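Local coordinates for glycosyl hydrolases family 31 family protein (Aspergillus niger, PDB 6DRU) that catalyses the release of alpha-xylose from the non-reducing terminal glucose of xyloglucan oligosaccharides, at residues A[143-148]-A[202-207]; A[250-255]-A[277-282]; A[256-261]-A[566-571]. One frame throughout, in Å; residues are numbered along the deposited sequence.

In the fold
Contact 1 belongs to the beta-rich N-terminal part of the chain, while contacts 2 and 3 belong to the TIM-barrel domain. Contact 1 lies on the opposite side of the chain's centre, with its own centre about 44 Å from that of contact 2 and about 49 Å from that of contact 3. The centres of contacts 2 and 3 are about 17 Å apart. They touch where Gln254 NE2 lies 3.1 Å from Tyr259 OH, a probable hydrogen bond. Strand 252-254 of contact 2 runs on directly into loop 256-261 of contact 3. In that loop the Leu257 side chain comes about 3 Å from the bound xylose and about 7 Å from the side chain of Asp487, the probable proton donor.

Contact 1 of 3, residues A[143-148]-A[202-207]; sequences ATPDEQ and GTLRTR
Thr144 O, Gly202 O and Thr203 O, from both segments, all hydrogen-bond to NZ of Lys163 in the same chain. Three carbonyls thus grip one charged group. Thr144 O and Thr203 O lie 3.3 Å apart, and the shared ammonium probably offsets the repulsion between these two oxygens. The direct backbone link is slighter. Ala143 N makes a weak hydrogen bond to Leu204 O at 3.1 Å, bent to 143° at the hydrogen. Beside it, Leu204 CA directs a CH...O contact at Ala143 O, 3.3 Å away. Ala143 CB points toward the other segment and meets Arg205 N at 3.8 Å.

The apolar contact is made by Pro145. Its CB touches Thr203 CG2 at 3.7 Å, and the two side chains cross at about a right angle. Thr203 CG2 is anti to the backbone N, which leaves OG1 beside that N, with chi1 at -53°. OG1 bonds to Ser165 of the second subunit. Pro145 CG also meets Leu204 CD2 at 3.9 Å. A type I turn from Thr144 to Glu147 presents the proline. It is closed by Glu147 N to Thr144 O at 3.2 Å. Next to the contact, Arg205 NH1 sits over the centre of one face of the Arg207 guanidinium. The like charges are probably offset by Asp168 of the second subunit, which pairs with Arg205, and by Glu138, which pairs with Arg207.

Strand 205-213 runs between strands 135-142 and 197-201 in a five-stranded antiparallel sheet. The turn carries the chain from strand 135-142 to strand 149-151, at the border of an eight-stranded sheet, where Gln148 packs on helix 628-633.

Contact 2 of 3, residues A[250-255]-A[277-282]; sequences LGYIQS and IPVSMI
Tyr252 O takes two backbone hydrogen bonds from the other segment. Ser280 N gives the shorter one, at 2.8 Å with an angle of 162° at the hydrogen. Met281 N adds a weak one at 3.4 Å. Two residues further along, Gln254 N reaches Met281 O at 3.0 Å. One polar side-chain bond stays within segment 250-255: Tyr252 OH donates to Gln254 OE1 at 2.6 Å. The Gln254 chain bends at chi2 (65°), which turns CD aside from an extended course.

The pairing is parallel, with bridges between Ile253 and Met281 and between Gln254 and Ile282. Strand 252-254, helix 262-274 and strand 281-284 make a beta-alpha-beta unit of the TIM barrel, and the contact pairs its two parallel strands. Strand 252-254 has strand 554-555 along its other side, also parallel. Strand 281-284 is followed by strand 319-328.

Apolar contacts lie on both faces of the pair. On the face of Ile253 and Met281, Ile253 CG1 meets Met281 CB at 4.2 Å, and Met281 also touches Phe248. On the face of Gln254 and Ile282, Ile282 CD1 comes back to Gln254 CB at 4.1 Å. Val279 CG2 meets Tyr252 CD2 at 3.8 Å, approaching the ring obliquely. Val279 CG1 takes the place between the backbone N and the carbonyl carbon (chi1 59°), and CG2 is anti to the N, turned to the tyrosine. Phe272 of the crossover helix packs on both Val279 and Gln254.

At the start of the pair, Ser280 OG lies 3.4 Å from Gly251 CA. Its hydroxyl bonds to Tyr593 OH on helix 582-594, and that same phenol oxygen takes the N-H of Tyr252.

Contact 3 of 3, residues A[256-261]-A[566-571]; sequences KLRYEN and DAYTCA. With NAG (2-acetamido-2-deoxy-beta-D-glucopyranose), chain C; NAG (2-acetamido-2-deoxy-beta-D-glucopyranose), chain B; NAG (2-acetamido-2-deoxy-beta-D-glucopyranose), chain D; BMA (beta-D-mannopyranose), chain E.
Glu260 CG lies over one face of the Tyr568 ring, a CH-pi contact 3.6 Å from the ring centroid and 15° off the normal. The Glu260 carboxylate plane is turned 28° from the ring. At the ring edge, near its plane, sits C6 of the chain D NAG, whose O6 donates weakly to Tyr568 OH. Arg258 NH2 comes to the ring obliquely, 3.6 Å from Tyr568 CE1. Tyr568 CD1 in turn lies over one face of the Arg258 guanidinium, and the two planes stand 67° apart.

Two glycans border this cluster. Asn261 ND2 carries the chain C NAG covalently, while its OD1 caps helix 262-274 through the N-H of Glu264. Glu260 OE2 is modelled beside O2 of the BMA linked to the chain D NAG, at a distance too short to trust in detail.

The peptide before Arg258 is modelled cis. Thr569 OG1 accepts a hydrogen bond from Arg258 N at 3.0 Å. Lys256 runs past Thr569 in the opposite direction, extended beyond CG. Its NZ donates to Cys570 O at 3.0 Å from above the carbonyl plane, and weakly to Thr569 O at 3.2 Å. Water 1 accepts from Lys256 NZ at 2.8 Å and from Thr569 N, and donates to Arg258 O.

Segment 256-261 follows barrel strand 252-254 and precedes helix 262-274. Segment 566-571 lies between strand 554-555 and helix 582-594. The contact thus joins two strand-to-helix loops of the TIM barrel beside the xylose pocket. Leu257 touches the xylose, and a disulfide ties Cys570 to Cys562. The ammonium of Lys256 is held mainly by neutral oxygens. A long, weak ion pair with Glu264 OE2 may add some compensating charge.

Contact 1 of 3, residues A[143-148]-A[202-207]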
loop_
_atom_site.group_PDB
_atom_site.type_symbol
_atom_site.label_atom_id
_atom_site.label_comp_id
_atom_site.label_asym_id
_atom_site.label_seq_id
_atom_site.Cartn_x
_atom_site.Cartn_y
_atom_site.Cartn_z
ATOM N N ALA A 143 19.963 -22.402 -12.290
ATOM C CA ALA A 143 19.681 -23.821 -12.140
ATOM C C ALA A 143 19.832 -24.501 -13.493
ATOM O O ALA A 143 19.734 -23.865 -14.547
ATOM C CB ALA A 143 18.280 -24.063 -11.566
ATOM N N THR A 144 20.070 -25.809 -13.454
ATOM C CA THR A 144 20.198 -26.592 -14.671
ATOM C C THR A 144 18.977 -27.490 -14.848
ATOM O O THR A 144 18.324 -27.854 -13.866
ATOM C CB THR A 144 21.464 -27.456 -14.645
ATOM O OG1 THR A 144 21.524 -28.179 -13.409
ATOM C CG2 THR A 144 22.704 -26.588 -14.785
ATOM N N PRO A 145 18.638 -27.861 -16.086
ATOM C CA PRO A 145 17.424 -28.667 -16.292
ATOM C C PRO A 145 17.480 -30.031 -15.628
ATOM O O PRO A 145 16.427 -30.595 -15.306
ATOM C CB PRO A 145 17.342 -28.790 -17.820
ATOM C CG PRO A 145 18.143 -27.646 -18.343
ATOM C CD PRO A 145 19.256 -27.461 -17.363
ATOM N N ASP A 146 18.673 -30.575 -15.407
ATOM C CA ASP A 146 18.842 -31.910 -14.854
ATOM C C ASP A 146 18.863 -31.936 -13.330
ATOM O O ASP A 146 18.988 -33.019 -12.745
ATOM C CB ASP A 146 20.130 -32.539 -15.404
ATOM C CG ASP A 146 21.372 -31.740 -15.044
ATOM O OD1 ASP A 146 21.860 -31.855 -13.898
ATOM O OD2 ASP A 146 21.859 -30.985 -15.913
ATOM N N GLU A 147 18.744 -30.785 -12.673
ATOM C CA GLU A 147 18.937 -30.714 -11.234
ATOM C C GLU A 147 17.763 -31.351 -10.496
ATOM O O GLU A 147 16.647 -31.453 -11.011
ATOM C CB GLU A 147 19.105 -29.263 -10.781
ATOM C CG GLU A 147 19.987 -29.096 -9.555
ATOM C CD GLU A 147 20.323 -27.646 -9.267
ATOM O OE1 GLU A 147 20.737 -27.350 -8.126
ATOM O OE2 GLU A 147 20.158 -26.801 -10.173
ATOM N N GLN A 148 18.033 -31.790 -9.269
ATOM C CA GLN A 148 17.033 -32.410 -8.415
ATOM C C GLN A 148 17.022 -31.715 -7.062
ATOM O O GLN A 148 18.079 -31.438 -6.489
ATOM C CB GLN A 148 17.304 -33.909 -8.243
ATOM C CG GLN A 148 17.217 -34.701 -9.535
ATOM C CD GLN A 148 17.348 -36.194 -9.314
ATOM O OE1 GLN A 148 16.994 -36.711 -8.253
ATOM N NE2 GLN A 148 17.868 -36.895 -10.312
ATOM N N GLY A 202 12.481 -23.617 -10.803
ATOM C CA GLY A 202 12.292 -23.668 -12.235
ATOM C C GLY A 202 13.398 -24.411 -12.958
ATOM O O GLY A 202 14.405 -24.820 -12.379
ATOM N N THR A 203 13.190 -24.580 -14.266
ATOM C CA THR A 203 14.149 -25.316 -15.082
ATOM C C THR A 203 15.518 -24.649 -15.071
ATOM O O THR A 203 16.545 -25.325 -14.935
ATOM C CB THR A 203 13.632 -25.440 -16.515
ATOM O OG1 THR A 203 12.305 -25.981 -16.504
ATOM C CG2 THR A 203 14.545 -26.347 -17.335
ATOM N N LEU A 204 15.555 -23.326 -15.212
ATOM C CA LEU A 204 16.811 -22.603 -15.330
ATOM C C LEU A 204 17.047 -21.584 -14.225
ATOM O O LEU A 204 18.093 -20.923 -14.232
ATOM C CB LEU A 204 16.886 -21.903 -16.693
ATOM C CG LEU A 204 16.829 -22.859 -17.882
ATOM C CD1 LEU A 204 16.807 -22.092 -19.191
ATOM C CD2 LEU A 204 18.012 -23.812 -17.833
ATOM N N ARG A 205 16.121 -21.429 -13.281
ATOM C CA ARG A 205 16.275 -20.414 -12.248
ATOM C C ARG A 205 15.619 -20.877 -10.958
ATOM O O ARG A 205 14.486 -21.364 -10.975
ATOM C CB ARG A 205 15.659 -19.080 -12.677
ATOM C CG ARG A 205 15.732 -18.014 -11.595
ATOM C CD ARG A 205 15.088 -16.717 -12.037
ATOM N NE ARG A 205 13.648 -16.875 -12.204
ATOM C CZ ARG A 205 12.811 -15.873 -12.445
ATOM N NH1 ARG A 205 13.273 -14.633 -12.553
ATOM N NH2 ARG A 205 11.513 -16.111 -12.577
ATOM N N THR A 206 16.335 -20.722 -9.849
ATOM C CA THR A 206 15.776 -20.912 -8.519
ATOM C C THR A 206 15.553 -19.542 -7.892
ATOM O O THR A 206 16.482 -18.731 -7.822
ATOM C CB THR A 206 16.709 -21.752 -7.645
ATOM O OG1 THR A 206 16.873 -23.049 -8.232
ATOM C CG2 THR A 206 16.132 -21.904 -6.247
ATOM N N ARG A 207 14.327 -19.283 -7.440
ATOM C CA ARG A 207 13.961 -17.966 -6.937
ATOM C C ARG A 207 13.247 -18.082 -5.598
ATOM O O ARG A 207 12.302 -18.865 -5.458
ATOM C CB ARG A 207 13.074 -17.218 -7.935
ATOM C CG ARG A 207 12.707 -15.820 -7.482
ATOM C CD ARG A 207 11.885 -15.092 -8.525
ATOM N NE ARG A 207 12.635 -14.001 -9.137
ATOM C CZ ARG A 207 12.103 -13.092 -9.947
ATOM N NH1 ARG A 207 10.810 -13.143 -10.242
ATOM N NH2 ARG A 207 12.859 -12.132 -10.460
#

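Contact 2 of 3, residues A[250-255]-A[277-282]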
loop_
_atom_site.group_PDB
_atom_site.type_symbol
_atom_site.label_atom_id
_atom_site.label_comp_id
_atom_site.label_asym_id
_atom_site.label_seq_id
_atom_site.Cartn_x
_atom_site.Cartn_y
_atom_site.Cartn_z
ATOM N N LEU A 250 8.782 -44.169 22.169
ATOM C CA LEU A 250 9.093 -45.069 21.066
ATOM C C LEU A 250 8.153 -46.265 20.988
ATOM O O LEU A 250 8.331 -47.117 20.108
ATOM C CB LEU A 250 10.539 -45.557 21.185
ATOM C CG LEU A 250 11.613 -44.469 21.231
ATOM C CD1 LEU A 250 12.989 -45.082 21.442
ATOM C CD2 LEU A 250 11.578 -43.637 19.958
ATOM N N GLY A 251 7.162 -46.347 21.865
ATOM C CA GLY A 251 6.243 -47.466 21.908
ATOM C C GLY A 251 5.003 -47.250 21.072
ATOM O O GLY A 251 5.028 -46.584 20.033
ATOM N N TYR A 252 3.897 -47.825 21.536
ATOM C CA TYR A 252 2.619 -47.734 20.845
ATOM C C TYR A 252 1.807 -46.575 21.405
ATOM O O TYR A 252 1.578 -46.498 22.616
ATOM C CB TYR A 252 1.848 -49.046 20.983
ATOM C CG TYR A 252 0.465 -49.025 20.377
ATOM C CD1 TYR A 252 0.286 -49.054 19.000
ATOM C CD2 TYR A 252 -0.664 -48.993 21.185
ATOM C CE1 TYR A 252 -0.980 -49.039 18.444
ATOM C CE2 TYR A 252 -1.934 -48.981 20.640
ATOM C CZ TYR A 252 -2.087 -49.003 19.270
ATOM O OH TYR A 252 -3.352 -48.990 18.727
ATOM N N ILE A 253 1.374 -45.681 20.524
ATOM C CA ILE A 253 0.649 -44.475 20.906
ATOM C C ILE A 253 -0.799 -44.637 20.463
ATOM O O ILE A 253 -1.095 -44.675 19.262
ATOM C CB ILE A 253 1.283 -43.216 20.302
ATOM C CG1 ILE A 253 2.704 -43.033 20.839
ATOM C CG2 ILE A 253 0.432 -41.992 20.603
ATOM C CD1 ILE A 253 3.552 -42.098 20.015
ATOM N N GLN A 254 -1.704 -44.725 21.435
ATOM C CA GLN A 254 -3.128 -44.887 21.171
ATOM C C GLN A 254 -3.810 -43.525 21.155
ATOM O O GLN A 254 -3.617 -42.717 22.068
ATOM C CB GLN A 254 -3.771 -45.787 22.226
ATOM C CG GLN A 254 -5.258 -46.016 22.027
ATOM C CD GLN A 254 -5.562 -46.777 20.753
ATOM O OE1 GLN A 254 -4.858 -47.725 20.399
ATOM N NE2 GLN A 254 -6.611 -46.365 20.052
ATOM N N SER A 255 -4.608 -43.278 20.121
ATOM C CA SER A 255 -5.326 -42.017 20.003
ATOM C C SER A 255 -6.500 -42.206 19.058
ATOM O O SER A 255 -6.540 -43.158 18.272
ATOM C CB SER A 255 -4.412 -40.893 19.501
ATOM O OG SER A 255 -5.142 -39.696 19.301
ATOM N N ILE A 277 -2.244 -56.076 26.562
ATOM C CA ILE A 277 -1.735 -55.459 25.338
ATOM C C ILE A 277 -0.956 -54.208 25.730
ATOM O O ILE A 277 -1.518 -53.332 26.406
ATOM C CB ILE A 277 -2.866 -55.118 24.358
ATOM C CG1 ILE A 277 -3.669 -56.372 24.013
ATOM C CG2 ILE A 277 -2.300 -54.485 23.096
ATOM C CD1 ILE A 277 -4.778 -56.130 23.014
ATOM N N PRO A 278 0.311 -54.080 25.339
ATOM C CA PRO A 278 1.102 -52.923 25.776
ATOM C C PRO A 278 0.713 -51.646 25.046
ATOM O O PRO A 278 0.405 -51.653 23.851
ATOM C CB PRO A 278 2.539 -53.338 25.444
ATOM C CG PRO A 278 2.392 -54.279 24.297
ATOM C CD PRO A 278 1.100 -55.019 24.522
ATOM N N VAL A 279 0.735 -50.542 25.788
ATOM C CA VAL A 279 0.505 -49.207 25.242
ATOM C C VAL A 279 1.379 -48.231 26.021
ATOM O O VAL A 279 1.523 -48.345 27.243
ATOM C CB VAL A 279 -0.992 -48.819 25.293
ATOM C CG1 VAL A 279 -1.519 -48.846 26.720
ATOM C CG2 VAL A 279 -1.216 -47.453 24.659
ATOM N N SER A 280 1.989 -47.286 25.306
ATOM C CA SER A 280 2.948 -46.370 25.912
ATOM C C SER A 280 2.396 -44.973 26.168
ATOM O O SER A 280 2.894 -44.285 27.065
ATOM C CB SER A 280 4.199 -46.259 25.036
ATOM O OG SER A 280 4.937 -47.468 25.041
ATOM N N MET A 281 1.384 -44.535 25.424
ATOM C CA MET A 281 0.852 -43.193 25.610
ATOM C C MET A 281 -0.607 -43.160 25.173
ATOM O O MET A 281 -0.962 -43.711 24.129
ATOM C CB MET A 281 1.665 -42.153 24.828
ATOM C CG MET A 281 1.590 -40.750 25.412
ATOM S SD MET A 281 1.996 -39.455 24.226
ATOM C CE MET A 281 3.764 -39.666 24.064
ATOM N N ILE A 282 -1.439 -42.509 25.984
ATOM C CA ILE A 282 -2.861 -42.329 25.709
ATOM C C ILE A 282 -3.092 -40.850 25.424
ATOM O O ILE A 282 -2.638 -39.990 26.190
ATOM C CB ILE A 282 -3.714 -42.794 26.902
ATOM C CG1 ILE A 282 -3.619 -44.314 27.083
ATOM C CG2 ILE A 282 -5.165 -42.376 26.715
ATOM C CD1 ILE A 282 -4.533 -45.114 26.204
#

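Contact 3 of 3, residues A[256-261]-A[566-571]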
loop_
_atom_site.group_PDB
_atom_site.type_symbol
_atom_site.label_atom_id
_atom_site.label_comp_id
_atom_site.label_asym_id
_atom_site.label_seq_id
_atom_site.Cartn_x
_atom_site.Cartn_y
_atom_site.Cartn_z
ATOM N N LYS A 256 -7.455 -41.287 19.151
ATOM C CA LYS A 256 -8.591 -41.236 18.238
ATOM C C LYS A 256 -9.329 -39.927 18.477
ATOM O O LYS A 256 -9.008 -39.167 19.393
ATOM C CB LYS A 256 -9.537 -42.425 18.420
ATOM C CG LYS A 256 -10.443 -42.320 19.633
ATOM C CD LYS A 256 -11.607 -43.287 19.522
ATOM C CE LYS A 256 -12.679 -42.985 20.554
ATOM N NZ LYS A 256 -13.920 -43.768 20.302
ATOM N N LEU A 257 -10.330 -39.679 17.642
ATOM C CA LEU A 257 -11.238 -38.550 17.807
ATOM C C LEU A 257 -12.607 -39.126 18.161
ATOM O O LEU A 257 -13.336 -39.585 17.277
ATOM C CB LEU A 257 -11.287 -37.693 16.542
ATOM C CG LEU A 257 -11.905 -36.287 16.575
ATOM C CD1 LEU A 257 -11.668 -35.586 15.249
ATOM C CD2 LEU A 257 -13.395 -36.284 16.892
ATOM N N ARG A 258 -12.961 -39.112 19.446
ATOM C CA ARG A 258 -12.109 -38.653 20.543
ATOM C C ARG A 258 -12.569 -39.323 21.834
ATOM O O ARG A 258 -13.720 -39.744 21.939
ATOM C CB ARG A 258 -12.164 -37.127 20.694
ATOM C CG ARG A 258 -13.550 -36.566 20.973
ATOM C CD ARG A 258 -13.533 -35.045 20.961
ATOM N NE ARG A 258 -14.841 -34.471 21.260
ATOM C CZ ARG A 258 -15.244 -34.126 22.480
ATOM N NH1 ARG A 258 -14.440 -34.298 23.522
ATOM N NH2 ARG A 258 -16.452 -33.608 22.661
ATOM N N TYR A 259 -11.678 -39.427 22.818
ATOM C CA TYR A 259 -12.073 -39.904 24.137
ATOM C C TYR A 259 -12.685 -38.740 24.907
ATOM O O TYR A 259 -12.007 -37.746 25.189
ATOM C CB TYR A 259 -10.879 -40.510 24.872
ATOM C CG TYR A 259 -10.230 -41.629 24.088
ATOM C CD1 TYR A 259 -10.915 -42.810 23.836
ATOM C CD2 TYR A 259 -8.941 -41.501 23.587
ATOM C CE1 TYR A 259 -10.335 -43.832 23.112
ATOM C CE2 TYR A 259 -8.352 -42.519 22.862
ATOM C CZ TYR A 259 -9.054 -43.681 22.626
ATOM O OH TYR A 259 -8.469 -44.697 21.907
ATOM N N GLU A 260 -13.966 -38.871 25.249
ATOM C CA GLU A 260 -14.798 -37.715 25.555
ATOM C C GLU A 260 -14.856 -37.366 27.038
ATOM O O GLU A 260 -14.946 -36.180 27.376
ATOM C CB GLU A 260 -16.211 -37.956 25.015
ATOM C CG GLU A 260 -17.079 -36.719 24.928
ATOM C CD GLU A 260 -18.031 -36.606 26.095
ATOM O OE1 GLU A 260 -17.908 -37.416 27.036
ATOM O OE2 GLU A 260 -18.899 -35.708 26.073
ATOM N N ASN A 261 -14.816 -38.349 27.935
ATOM C CA ASN A 261 -14.868 -38.072 29.366
ATOM C C ASN A 261 -13.814 -38.907 30.087
ATOM O O ASN A 261 -13.125 -39.737 29.486
ATOM C CB ASN A 261 -16.273 -38.322 29.937
ATOM C CG ASN A 261 -16.655 -39.795 29.961
ATOM O OD1 ASN A 261 -16.092 -40.585 30.718
ATOM N ND2 ASN A 261 -17.635 -40.165 29.143
ATOM N N ASP A 566 -20.506 -47.789 20.777
ATOM C CA ASP A 566 -20.679 -47.935 22.218
ATOM C C ASP A 566 -19.932 -46.846 22.982
ATOM O O ASP A 566 -19.553 -47.038 24.141
ATOM C CB ASP A 566 -20.225 -49.318 22.685
ATOM C CG ASP A 566 -18.792 -49.630 22.288
ATOM O OD1 ASP A 566 -18.183 -48.827 21.550
ATOM O OD2 ASP A 566 -18.272 -50.682 22.719
ATOM N N ALA A 567 -19.716 -45.697 22.350
ATOM C CA ALA A 567 -19.022 -44.585 22.987
ATOM C C ALA A 567 -19.451 -43.293 22.300
ATOM O O ALA A 567 -20.392 -43.277 21.499
ATOM C CB ALA A 567 -17.505 -44.788 22.937
ATOM N N TYR A 568 -18.758 -42.200 22.627
ATOM C CA TYR A 568 -19.066 -40.909 22.020
ATOM C C TYR A 568 -18.790 -40.925 20.521
ATOM O O TYR A 568 -19.531 -40.319 19.738
ATOM C CB TYR A 568 -18.258 -39.811 22.715
ATOM C CG TYR A 568 -18.571 -38.407 22.255
ATOM C CD1 TYR A 568 -17.676 -37.703 21.459
ATOM C CD2 TYR A 568 -19.758 -37.782 22.616
ATOM C CE1 TYR A 568 -17.952 -36.418 21.036
ATOM C CE2 TYR A 568 -20.043 -36.496 22.198
ATOM C CZ TYR A 568 -19.137 -35.819 21.407
ATOM O OH TYR A 568 -19.412 -34.539 20.985
ATOM N N THR A 569 -17.727 -41.611 20.102
ATOM C CA THR A 569 -17.366 -41.754 18.697
ATOM C C THR A 569 -17.073 -43.222 18.409
ATOM O O THR A 569 -16.969 -44.045 19.321
ATOM C CB THR A 569 -16.147 -40.893 18.330
ATOM O OG1 THR A 569 -15.054 -41.206 19.202
ATOM C CG2 THR A 569 -16.480 -39.417 18.459
ATOM N N CYS A 570 -16.935 -43.547 17.126
ATOM C CA CYS A 570 -16.556 -44.901 16.745
ATOM C C CYS A 570 -15.144 -45.219 17.229
ATOM O O CYS A 570 -14.311 -44.330 17.422
ATOM C CB CYS A 570 -16.648 -45.084 15.230
ATOM S SG CYS A 570 -18.331 -44.985 14.553
ATOM N N ALA A 571 -14.883 -46.508 17.429
ATOM C CA ALA A 571 -13.662 -46.952 18.084
ATOM C C ALA A 571 -12.486 -47.008 17.110
ATOM O O ALA A 571 -12.647 -47.010 15.886
ATOM C CB ALA A 571 -13.869 -48.324 18.725
HETATM C C1 NAG C . -18.383 -41.382 29.506
HETATM C C2 NAG C . -19.873 -41.260 29.265
HETATM C C3 NAG C . -20.574 -42.565 29.347
HETATM C C4 NAG C . -19.881 -43.585 28.473
HETATM C C5 NAG C . -18.416 -43.653 28.841
HETATM C C6 NAG C . -17.701 -44.632 27.937
HETATM C C7 NAG C . -20.772 -39.044 29.784
HETATM C C8 NAG C . -20.542 -38.655 28.346
HETATM N N2 NAG C . -20.427 -40.351 30.207
HETATM O O3 NAG C . -21.922 -42.403 28.971
HETATM O O4 NAG C . -20.485 -44.842 28.660
HETATM O O5 NAG C . -17.845 -42.381 28.675
HETATM O O6 NAG C . -17.939 -44.278 26.592
HETATM O O7 NAG C . -21.246 -38.243 30.564
HETATM C C1 NAG B . -21.195 -45.354 27.539
HETATM C C2 NAG B . -21.787 -46.709 27.861
HETATM C C3 NAG B . -22.234 -47.459 26.658
HETATM C C4 NAG B . -22.982 -46.575 25.681
HETATM C C5 NAG B . -22.199 -45.307 25.423
HETATM C C6 NAG B . -22.945 -44.398 24.469
HETATM C C7 NAG B . -20.835 -47.533 29.975
HETATM C C8 NAG B . -19.787 -48.333 30.717
HETATM N N2 NAG B . -20.807 -47.466 28.559
HETATM O O3 NAG B . -23.027 -48.548 27.074
HETATM O O4 NAG B . -23.168 -47.270 24.470
HETATM O O5 NAG B . -22.020 -44.651 26.649
HETATM O O6 NAG B . -24.015 -43.786 25.153
HETATM O O7 NAG B . -21.702 -46.944 30.590
HETATM C C1 NAG D . -20.069 -30.067 24.409
HETATM C C2 NAG D . -20.376 -30.196 25.885
HETATM C C3 NAG D . -20.305 -31.604 26.346
HETATM C C4 NAG D . -21.154 -32.484 25.455
HETATM C C5 NAG D . -20.677 -32.321 24.030
HETATM C C6 NAG D . -21.480 -33.201 23.096
HETATM C C7 NAG D . -19.833 -28.155 27.166
HETATM C C8 NAG D . -18.834 -27.346 27.964
HETATM N N2 NAG D . -19.454 -29.416 26.635
HETATM O O3 NAG D . -20.702 -31.665 27.696
HETATM O O4 NAG D . -21.044 -33.830 25.852
HETATM O O5 NAG D . -20.840 -30.974 23.661
HETATM O O6 NAG D . -21.738 -32.501 21.900
HETATM O O7 NAG D . -20.954 -27.728 26.981
HETATM C C1 BMA E . -22.341 -34.031 26.449
HETATM C C2 BMA E . -22.221 -35.557 26.426
HETATM C C3 BMA E . -23.444 -36.156 27.124
HETATM C C4 BMA E . -23.665 -35.543 28.515
HETATM C C5 BMA E . -23.694 -34.011 28.411
HETATM C C6 BMA E . -23.802 -33.327 29.762
HETATM O O2 BMA E . -21.081 -35.929 27.179
HETATM O O3 BMA E . -23.360 -37.574 27.220
HETATM O O4 BMA E . -24.896 -36.000 29.052
HETATM O O5 BMA E . -22.485 -33.570 27.775
HETATM O O6 BMA E . -23.065 -34.084 30.713
HETATM O O HOH W 1 -15.485 -42.122 21.947
#